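Local coordinates for autophagy protein 5 (Saccharomyces cerevisiae, PDB 2DYO) that takes part in autophagic vesicle formation and cytoplasm-to-vacuole transport in yeast, and is also required for mitophagy and nucleophagy, at residues Ala143-Lys152 against Met166-Trp177. Sequence-based numbering, arbitrary orientation.
Sequences AEKFWFHQWK and MSLSVNEARKFW
The indole of Trp147 has both faces covered near the rim: Trp177, turned obliquely, sets CE3 over one, 3.3 Å from Trp147 CE3, and Trp151 CD1 covers the opposite one, while Phe176 CB sits at the edge. Trp177 in turn has Trp147 CZ3 at its edge and offers a face to the backbone and base of Glu144, whose CB stands almost on the normal of the five-membered ring, 3.6 Å from its centroid, a CH-pi contact. Phe176 takes Trp147 CH2 over one face and points its edge, CZ foremost, at the face of Trp151 (planes at 60°), completing an aromatic cluster. With CG anti to the backbone N (chi1 171°) and the chain extended, Glu144 runs on across Trp177; its OE2 accepts a hydrogen bond from a water that also donates to Ala173 O, bridging the segments. Cutting Trp177 back to an alanine is likely to bare that face of Trp147 and leave Glu144 CB without its ring. Farther along, Met166 CE meets the edge of Phe148, 3.8 Å from Phe148 CE1, and Ala173 CB touches Phe148 CE2. The axes of segments 143-152 and 170-177 lie at 106° where helices 142-159 and 170-182 of the alpha-helical bundle region meet; helix 185-195 packs on Phe176, and Phe276 O, beyond helix 266-273, accepts from NE1 of both Trp147 and Trp151.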
ATOM      1  N   ALA A 143     -10.991  -8.126  -0.747  1.00 21.64           N
ATOM      2  CA  ALA A 143      -9.887  -7.317  -1.267  1.00 21.74           C
ATOM      3  C   ALA A 143     -10.002  -7.124  -2.778  1.00 21.84           C
ATOM      4  O   ALA A 143      -9.913  -6.001  -3.279  1.00 20.46           O
ATOM      5  CB  ALA A 143      -8.554  -7.969  -0.922  1.00 21.02           C
ATOM      6  N   GLU A 144     -10.197  -8.218  -3.506  1.00 21.42           N
ATOM      7  CA  GLU A 144     -10.328  -8.135  -4.956  1.00 22.94           C
ATOM      8  C   GLU A 144     -11.439  -7.178  -5.375  1.00 23.82           C
ATOM      9  O   GLU A 144     -11.249  -6.357  -6.279  1.00 24.19           O
ATOM     10  CB  GLU A 144     -10.584  -9.523  -5.551  1.00 26.13           C
ATOM     11  CG  GLU A 144     -10.946  -9.499  -7.028  1.00 28.32           C
ATOM     12  CD  GLU A 144     -11.022 -10.889  -7.638  1.00 31.65           C
ATOM     13  OE1 GLU A 144     -11.397 -11.839  -6.912  1.00 28.11           O
ATOM     14  OE2 GLU A 144     -10.719 -11.022  -8.847  1.00 31.62           O
ATOM     15  N   LYS A 145     -12.598  -7.274  -4.729  1.00 22.07           N
ATOM     16  CA  LYS A 145     -13.718  -6.399  -5.065  1.00 23.57           C
ATOM     17  C   LYS A 145     -13.357  -4.934  -4.852  1.00 23.39           C
ATOM     18  O   LYS A 145     -13.618  -4.090  -5.710  1.00 23.02           O
ATOM     19  CB  LYS A 145     -14.957  -6.742  -4.225  1.00 23.82           C
ATOM     20  CG  LYS A 145     -15.683  -8.012  -4.662  1.00 28.26           C
ATOM     21  CD  LYS A 145     -16.303  -7.850  -6.043  1.00 29.97           C
ATOM     22  CE  LYS A 145     -17.076  -9.097  -6.458  1.00 32.22           C
ATOM     23  NZ  LYS A 145     -17.640  -8.944  -7.829  1.00 31.13           N
ATOM     24  N   PHE A 146     -12.761  -4.631  -3.705  1.00 22.57           N
ATOM     25  CA  PHE A 146     -12.369  -3.264  -3.387  1.00 21.69           C
ATOM     26  C   PHE A 146     -11.298  -2.764  -4.355  1.00 19.89           C
ATOM     27  O   PHE A 146     -11.367  -1.644  -4.858  1.00 20.94           O
ATOM     28  CB  PHE A 146     -11.814  -3.183  -1.964  1.00 20.89           C
ATOM     29  CG  PHE A 146     -11.418  -1.793  -1.553  1.00 19.90           C
ATOM     30  CD1 PHE A 146     -12.359  -0.914  -1.026  1.00 21.77           C
ATOM     31  CD2 PHE A 146     -10.116  -1.338  -1.753  1.00 20.59           C
ATOM     32  CE1 PHE A 146     -12.014   0.395  -0.707  1.00 21.63           C
ATOM     33  CE2 PHE A 146      -9.764  -0.028  -1.434  1.00 19.26           C
ATOM     34  CZ  PHE A 146     -10.710   0.836  -0.915  1.00 20.89           C
ATOM     35  N   TRP A 147     -10.299  -3.605  -4.586  1.00 21.12           N
ATOM     36  CA  TRP A 147      -9.183  -3.271  -5.463  1.00 19.51           C
ATOM     37  C   TRP A 147      -9.624  -3.024  -6.906  1.00 22.39           C
ATOM     38  O   TRP A 147      -9.177  -2.070  -7.550  1.00 20.53           O
ATOM     39  CB  TRP A 147      -8.163  -4.403  -5.425  1.00 19.08           C
ATOM     40  CG  TRP A 147      -7.003  -4.212  -6.341  1.00 21.29           C
ATOM     41  CD1 TRP A 147      -5.912  -3.415  -6.137  1.00 23.12           C
ATOM     42  CD2 TRP A 147      -6.790  -4.876  -7.590  1.00 22.02           C
ATOM     43  NE1 TRP A 147      -5.026  -3.550  -7.184  1.00 25.07           N
ATOM     44  CE2 TRP A 147      -5.546  -4.438  -8.091  1.00 22.66           C
ATOM     45  CE3 TRP A 147      -7.537  -5.797  -8.340  1.00 23.72           C
ATOM     46  CZ2 TRP A 147      -5.022  -4.901  -9.300  1.00 25.81           C
ATOM     47  CZ3 TRP A 147      -7.017  -6.258  -9.543  1.00 24.82           C
ATOM     48  CH2 TRP A 147      -5.773  -5.806 -10.012  1.00 25.81           C
ATOM     49  N   PHE A 148     -10.499  -3.881  -7.422  1.00 22.19           N
ATOM     50  CA  PHE A 148     -10.959  -3.699  -8.794  1.00 25.44           C
ATOM     51  C   PHE A 148     -11.778  -2.412  -8.898  1.00 26.45           C
ATOM     52  O   PHE A 148     -11.744  -1.726  -9.923  1.00 24.93           O
ATOM     53  CB  PHE A 148     -11.779  -4.909  -9.257  1.00 27.25           C
ATOM     54  CG  PHE A 148     -12.173  -4.846 -10.701  1.00 30.07           C
ATOM     55  CD1 PHE A 148     -13.355  -4.226 -11.087  1.00 31.97           C
ATOM     56  CD2 PHE A 148     -11.329  -5.349 -11.682  1.00 30.86           C
ATOM     57  CE1 PHE A 148     -13.694  -4.112 -12.434  1.00 34.24           C
ATOM     58  CE2 PHE A 148     -11.657  -5.240 -13.032  1.00 34.18           C
ATOM     59  CZ  PHE A 148     -12.837  -4.618 -13.406  1.00 32.31           C
ATOM     60  N   HIS A 149     -12.493  -2.073  -7.826  1.00 25.81           N
ATOM     61  CA  HIS A 149     -13.290  -0.851  -7.803  1.00 27.30           C
ATOM     62  C   HIS A 149     -12.352   0.362  -7.797  1.00 28.01           C
ATOM     63  O   HIS A 149     -12.704   1.443  -8.284  1.00 28.87           O
ATOM     64  CB  HIS A 149     -14.200  -0.826  -6.570  1.00 30.05           C
ATOM     65  CG  HIS A 149     -15.200   0.286  -6.586  1.00 31.89           C
ATOM     66  ND1 HIS A 149     -16.248   0.328  -7.480  1.00 34.04           N
ATOM     67  CD2 HIS A 149     -15.288   1.418  -5.849  1.00 34.07           C
ATOM     68  CE1 HIS A 149     -16.939   1.439  -7.294  1.00 35.37           C
ATOM     69  NE2 HIS A 149     -16.376   2.119  -6.311  1.00 36.98           N
ATOM     70  N   GLN A 150     -11.157   0.178  -7.240  1.00 26.42           N
ATOM     71  CA  GLN A 150     -10.154   1.240  -7.214  1.00 26.18           C
ATOM     72  C   GLN A 150      -9.728   1.495  -8.662  1.00 24.31           C
ATOM     73  O   GLN A 150      -9.661   2.638  -9.112  1.00 23.32           O
ATOM     74  CB  GLN A 150      -8.918   0.816  -6.408  1.00 28.03           C
ATOM     75  CG  GLN A 150      -9.048   0.870  -4.888  1.00 30.01           C
ATOM     76  CD  GLN A 150      -9.298   2.273  -4.368  1.00 30.61           C
ATOM     77  OE1 GLN A 150     -10.424   2.774  -4.407  1.00 30.23           O
ATOM     78  NE2 GLN A 150      -8.242   2.923  -3.887  1.00 29.57           N
ATOM     79  N   TRP A 151      -9.446   0.418  -9.389  1.00 21.86           N
ATOM     80  CA  TRP A 151      -9.015   0.554 -10.773  1.00 23.17           C
ATOM     81  C   TRP A 151     -10.090   1.089 -11.696  1.00 23.92           C
ATOM     82  O   TRP A 151      -9.792   1.732 -12.694  1.00 22.19           O
ATOM     83  CB  TRP A 151      -8.464  -0.768 -11.309  1.00 19.67           C
ATOM     84  CG  TRP A 151      -7.006  -0.940 -11.016  1.00 19.96           C
ATOM     85  CD1 TRP A 151      -6.448  -1.662  -9.999  1.00 19.95           C
ATOM     86  CD2 TRP A 151      -5.919  -0.324 -11.717  1.00 21.80           C
ATOM     87  NE1 TRP A 151      -5.078  -1.533 -10.023  1.00 20.95           N
ATOM     88  CE2 TRP A 151      -4.728  -0.715 -11.066  1.00 21.48           C
ATOM     89  CE3 TRP A 151      -5.836   0.524 -12.835  1.00 21.98           C
ATOM     90  CZ2 TRP A 151      -3.464  -0.286 -11.495  1.00 20.41           C
ATOM     91  CZ3 TRP A 151      -4.578   0.948 -13.261  1.00 21.36           C
ATOM     92  CH2 TRP A 151      -3.411   0.541 -12.591  1.00 20.92           C
ATOM     93  N   LYS A 152     -11.352   0.819 -11.365  1.00 24.27           N
ATOM     94  CA  LYS A 152     -12.448   1.324 -12.184  1.00 24.82           C
ATOM     95  C   LYS A 152     -12.479   2.854 -12.078  1.00 25.19           C
ATOM     96  O   LYS A 152     -12.674   3.559 -13.068  1.00 24.13           O
ATOM     97  CB  LYS A 152     -13.774   0.720 -11.724  1.00 28.22           C
ATOM     98  CG  LYS A 152     -14.931   0.984 -12.663  1.00 34.33           C
ATOM     99  CD  LYS A 152     -16.234   0.352 -12.139  1.00 38.64           C
ATOM    100  CE  LYS A 152     -17.417   0.709 -13.038  1.00 40.67           C
ATOM    101  NZ  LYS A 152     -18.687   0.138 -12.504  1.00 44.05           N
ATOM    102  N   MET A 166     -13.819  -2.005 -18.404  1.00 35.09           N
ATOM    103  CA  MET A 166     -15.048  -2.785 -18.539  1.00 37.60           C
ATOM    104  C   MET A 166     -14.978  -3.729 -19.735  1.00 37.57           C
ATOM    105  O   MET A 166     -15.749  -4.686 -19.829  1.00 40.17           O
ATOM    106  CB  MET A 166     -16.250  -1.853 -18.688  1.00 39.38           C
ATOM    107  CG  MET A 166     -16.490  -0.961 -17.484  1.00 40.73           C
ATOM    108  SD  MET A 166     -16.951  -1.879 -16.000  1.00 48.54           S
ATOM    109  CE  MET A 166     -15.388  -2.109 -15.193  1.00 41.75           C
ATOM    110  N   SER A 167     -14.042  -3.462 -20.639  1.00 36.46           N
ATOM    111  CA  SER A 167     -13.875  -4.276 -21.837  1.00 34.34           C
ATOM    112  C   SER A 167     -12.976  -5.485 -21.640  1.00 33.24           C
ATOM    113  O   SER A 167     -12.847  -6.317 -22.536  1.00 32.56           O
ATOM    114  CB  SER A 167     -13.333  -3.417 -22.981  1.00 36.02           C
ATOM    115  OG  SER A 167     -14.269  -2.411 -23.326  1.00 41.27           O
ATOM    116  N   LEU A 168     -12.339  -5.583 -20.477  1.00 29.82           N
ATOM    117  CA  LEU A 168     -11.479  -6.728 -20.203  1.00 30.29           C
ATOM    118  C   LEU A 168     -12.387  -7.946 -20.057  1.00 27.69           C
ATOM    119  O   LEU A 168     -13.538  -7.808 -19.654  1.00 27.91           O
ATOM    120  CB  LEU A 168     -10.713  -6.524 -18.894  1.00 31.15           C
ATOM    121  CG  LEU A 168      -9.712  -5.372 -18.783  1.00 32.40           C
ATOM    122  CD1 LEU A 168      -9.128  -5.354 -17.365  1.00 32.14           C
ATOM    123  CD2 LEU A 168      -8.610  -5.543 -19.805  1.00 31.34           C
ATOM    124  N   SER A 169     -11.887  -9.131 -20.393  1.00 29.55           N
ATOM    125  CA  SER A 169     -12.699 -10.332 -20.232  1.00 29.83           C
ATOM    126  C   SER A 169     -12.746 -10.595 -18.731  1.00 31.25           C
ATOM    127  O   SER A 169     -11.888 -10.112 -17.986  1.00 29.02           O
ATOM    128  CB  SER A 169     -12.067 -11.529 -20.945  1.00 29.32           C
ATOM    129  OG  SER A 169     -10.905 -11.991 -20.280  1.00 29.56           O
ATOM    130  N   VAL A 170     -13.752 -11.335 -18.285  1.00 29.11           N
ATOM    131  CA  VAL A 170     -13.870 -11.647 -16.870  1.00 29.73           C
ATOM    132  C   VAL A 170     -12.568 -12.265 -16.373  1.00 30.24           C
ATOM    133  O   VAL A 170     -12.024 -11.830 -15.359  1.00 29.58           O
ATOM    134  CB  VAL A 170     -15.043 -12.610 -16.612  1.00 28.96           C
ATOM    135  CG1 VAL A 170     -15.024 -13.090 -15.166  1.00 31.34           C
ATOM    136  CG2 VAL A 170     -16.360 -11.905 -16.920  1.00 24.61           C
ATOM    137  N   ASN A 171     -12.053 -13.256 -17.097  1.00 29.29           N
ATOM    138  CA  ASN A 171     -10.807 -13.910 -16.700  1.00 30.09           C
ATOM    139  C   ASN A 171      -9.590 -12.987 -16.752  1.00 30.36           C
ATOM    140  O   ASN A 171      -8.606 -13.199 -16.039  1.00 26.85           O
ATOM    141  CB  ASN A 171     -10.542 -15.142 -17.570  1.00 30.99           C
ATOM    142  CG  ASN A 171     -11.568 -16.237 -17.355  1.00 33.88           C
ATOM    143  OD1 ASN A 171     -12.300 -16.229 -16.366  1.00 32.48           O
ATOM    144  ND2 ASN A 171     -11.620 -17.194 -18.279  1.00 30.94           N
ATOM    145  N   GLU A 172      -9.647 -11.967 -17.599  1.00 30.16           N
ATOM    146  CA  GLU A 172      -8.530 -11.039 -17.699  1.00 31.58           C
ATOM    147  C   GLU A 172      -8.451 -10.253 -16.388  1.00 31.09           C
ATOM    148  O   GLU A 172      -7.368 -10.032 -15.841  1.00 31.55           O
ATOM    149  CB  GLU A 172      -8.743 -10.098 -18.889  1.00 35.12           C
ATOM    150  CG  GLU A 172      -7.457  -9.710 -19.595  1.00 40.72           C
ATOM    151  CD  GLU A 172      -7.692  -9.214 -21.014  1.00 43.79           C
ATOM    152  OE1 GLU A 172      -6.693  -8.979 -21.728  1.00 45.85           O
ATOM    153  OE2 GLU A 172      -8.869  -9.062 -21.415  1.00 42.75           O
ATOM    154  N   ALA A 173      -9.617  -9.853 -15.887  1.00 29.13           N
ATOM    155  CA  ALA A 173      -9.716  -9.105 -14.639  1.00 30.21           C
ATOM    156  C   ALA A 173      -9.270  -9.961 -13.458  1.00 29.18           C
ATOM    157  O   ALA A 173      -8.622  -9.470 -12.537  1.00 27.72           O
ATOM    158  CB  ALA A 173     -11.145  -8.632 -14.431  1.00 27.92           C
ATOM    159  N   ARG A 174      -9.628 -11.241 -13.483  1.00 28.57           N
ATOM    160  CA  ARG A 174      -9.254 -12.150 -12.409  1.00 29.20           C
ATOM    161  C   ARG A 174      -7.754 -12.346 -12.430  1.00 28.43           C
ATOM    162  O   ARG A 174      -7.110 -12.426 -11.387  1.00 27.69           O
ATOM    163  CB  ARG A 174      -9.948 -13.499 -12.599  1.00 33.57           C
ATOM    164  CG  ARG A 174     -11.377 -13.352 -13.021  1.00 39.16           C
ATOM    165  CD  ARG A 174     -12.335 -13.737 -11.932  1.00 45.59           C
ATOM    166  NE  ARG A 174     -12.624 -15.165 -11.963  1.00 49.58           N
ATOM    167  CZ  ARG A 174     -13.795 -15.686 -11.616  1.00 53.28           C
ATOM    168  NH1 ARG A 174     -14.775 -14.889 -11.213  1.00 54.42           N
ATOM    169  NH2 ARG A 174     -13.994 -16.995 -11.686  1.00 55.51           N
ATOM    170  N   LYS A 175      -7.208 -12.425 -13.639  1.00 26.31           N
ATOM    171  CA  LYS A 175      -5.776 -12.613 -13.846  1.00 27.87           C
ATOM    172  C   LYS A 175      -5.019 -11.386 -13.326  1.00 25.87           C
ATOM    173  O   LYS A 175      -3.905 -11.493 -12.815  1.00 26.58           O
ATOM    174  CB  LYS A 175      -5.506 -12.803 -15.343  1.00 29.52           C
ATOM    175  CG  LYS A 175      -4.067 -13.110 -15.730  1.00 34.95           C
ATOM    176  CD  LYS A 175      -3.944 -13.137 -17.253  1.00 37.82           C
ATOM    177  CE  LYS A 175      -2.553 -13.521 -17.717  1.00 41.20           C
ATOM    178  NZ  LYS A 175      -2.453 -13.512 -19.206  1.00 43.32           N
ATOM    179  N   PHE A 176      -5.639 -10.221 -13.473  1.00 24.91           N
ATOM    180  CA  PHE A 176      -5.047  -8.966 -13.020  1.00 23.92           C
ATOM    181  C   PHE A 176      -4.870  -9.051 -11.498  1.00 23.71           C
ATOM    182  O   PHE A 176      -3.762  -8.890 -10.989  1.00 24.40           O
ATOM    183  CB  PHE A 176      -5.965  -7.801 -13.419  1.00 22.80           C
ATOM    184  CG  PHE A 176      -5.343  -6.434 -13.255  1.00 23.92           C
ATOM    185  CD1 PHE A 176      -3.961  -6.266 -13.265  1.00 24.27           C
ATOM    186  CD2 PHE A 176      -6.150  -5.310 -13.103  1.00 23.27           C
ATOM    187  CE1 PHE A 176      -3.392  -4.994 -13.123  1.00 25.81           C
ATOM    188  CE2 PHE A 176      -5.595  -4.036 -12.960  1.00 24.15           C
ATOM    189  CZ  PHE A 176      -4.215  -3.878 -12.971  1.00 23.38           C
ATOM    190  N   TRP A 177      -5.954  -9.331 -10.778  1.00 23.83           N
ATOM    191  CA  TRP A 177      -5.884  -9.454  -9.322  1.00 23.70           C
ATOM    192  C   TRP A 177      -4.943 -10.588  -8.940  1.00 25.24           C
ATOM    193  O   TRP A 177      -4.169 -10.479  -7.990  1.00 23.87           O
ATOM    194  CB  TRP A 177      -7.264  -9.748  -8.729  1.00 25.06           C
ATOM    195  CG  TRP A 177      -7.206 -10.107  -7.261  1.00 25.02           C
ATOM    196  CD1 TRP A 177      -7.492 -11.317  -6.695  1.00 23.50           C
ATOM    197  CD2 TRP A 177      -6.803  -9.249  -6.188  1.00 23.33           C
ATOM    198  NE1 TRP A 177      -7.294 -11.265  -5.334  1.00 22.63           N
ATOM    199  CE2 TRP A 177      -6.872 -10.006  -4.997  1.00 24.10           C
ATOM    200  CE3 TRP A 177      -6.394  -7.911  -6.119  1.00 23.53           C
ATOM    201  CZ2 TRP A 177      -6.543  -9.466  -3.749  1.00 23.87           C
ATOM    202  CZ3 TRP A 177      -6.067  -7.376  -4.874  1.00 21.96           C
ATOM    203  CH2 TRP A 177      -6.146  -8.152  -3.710  1.00 21.42           C
TER
HETATM  204  O   HOH W   1     -10.495  -8.714 -10.343  1.00 30.70           O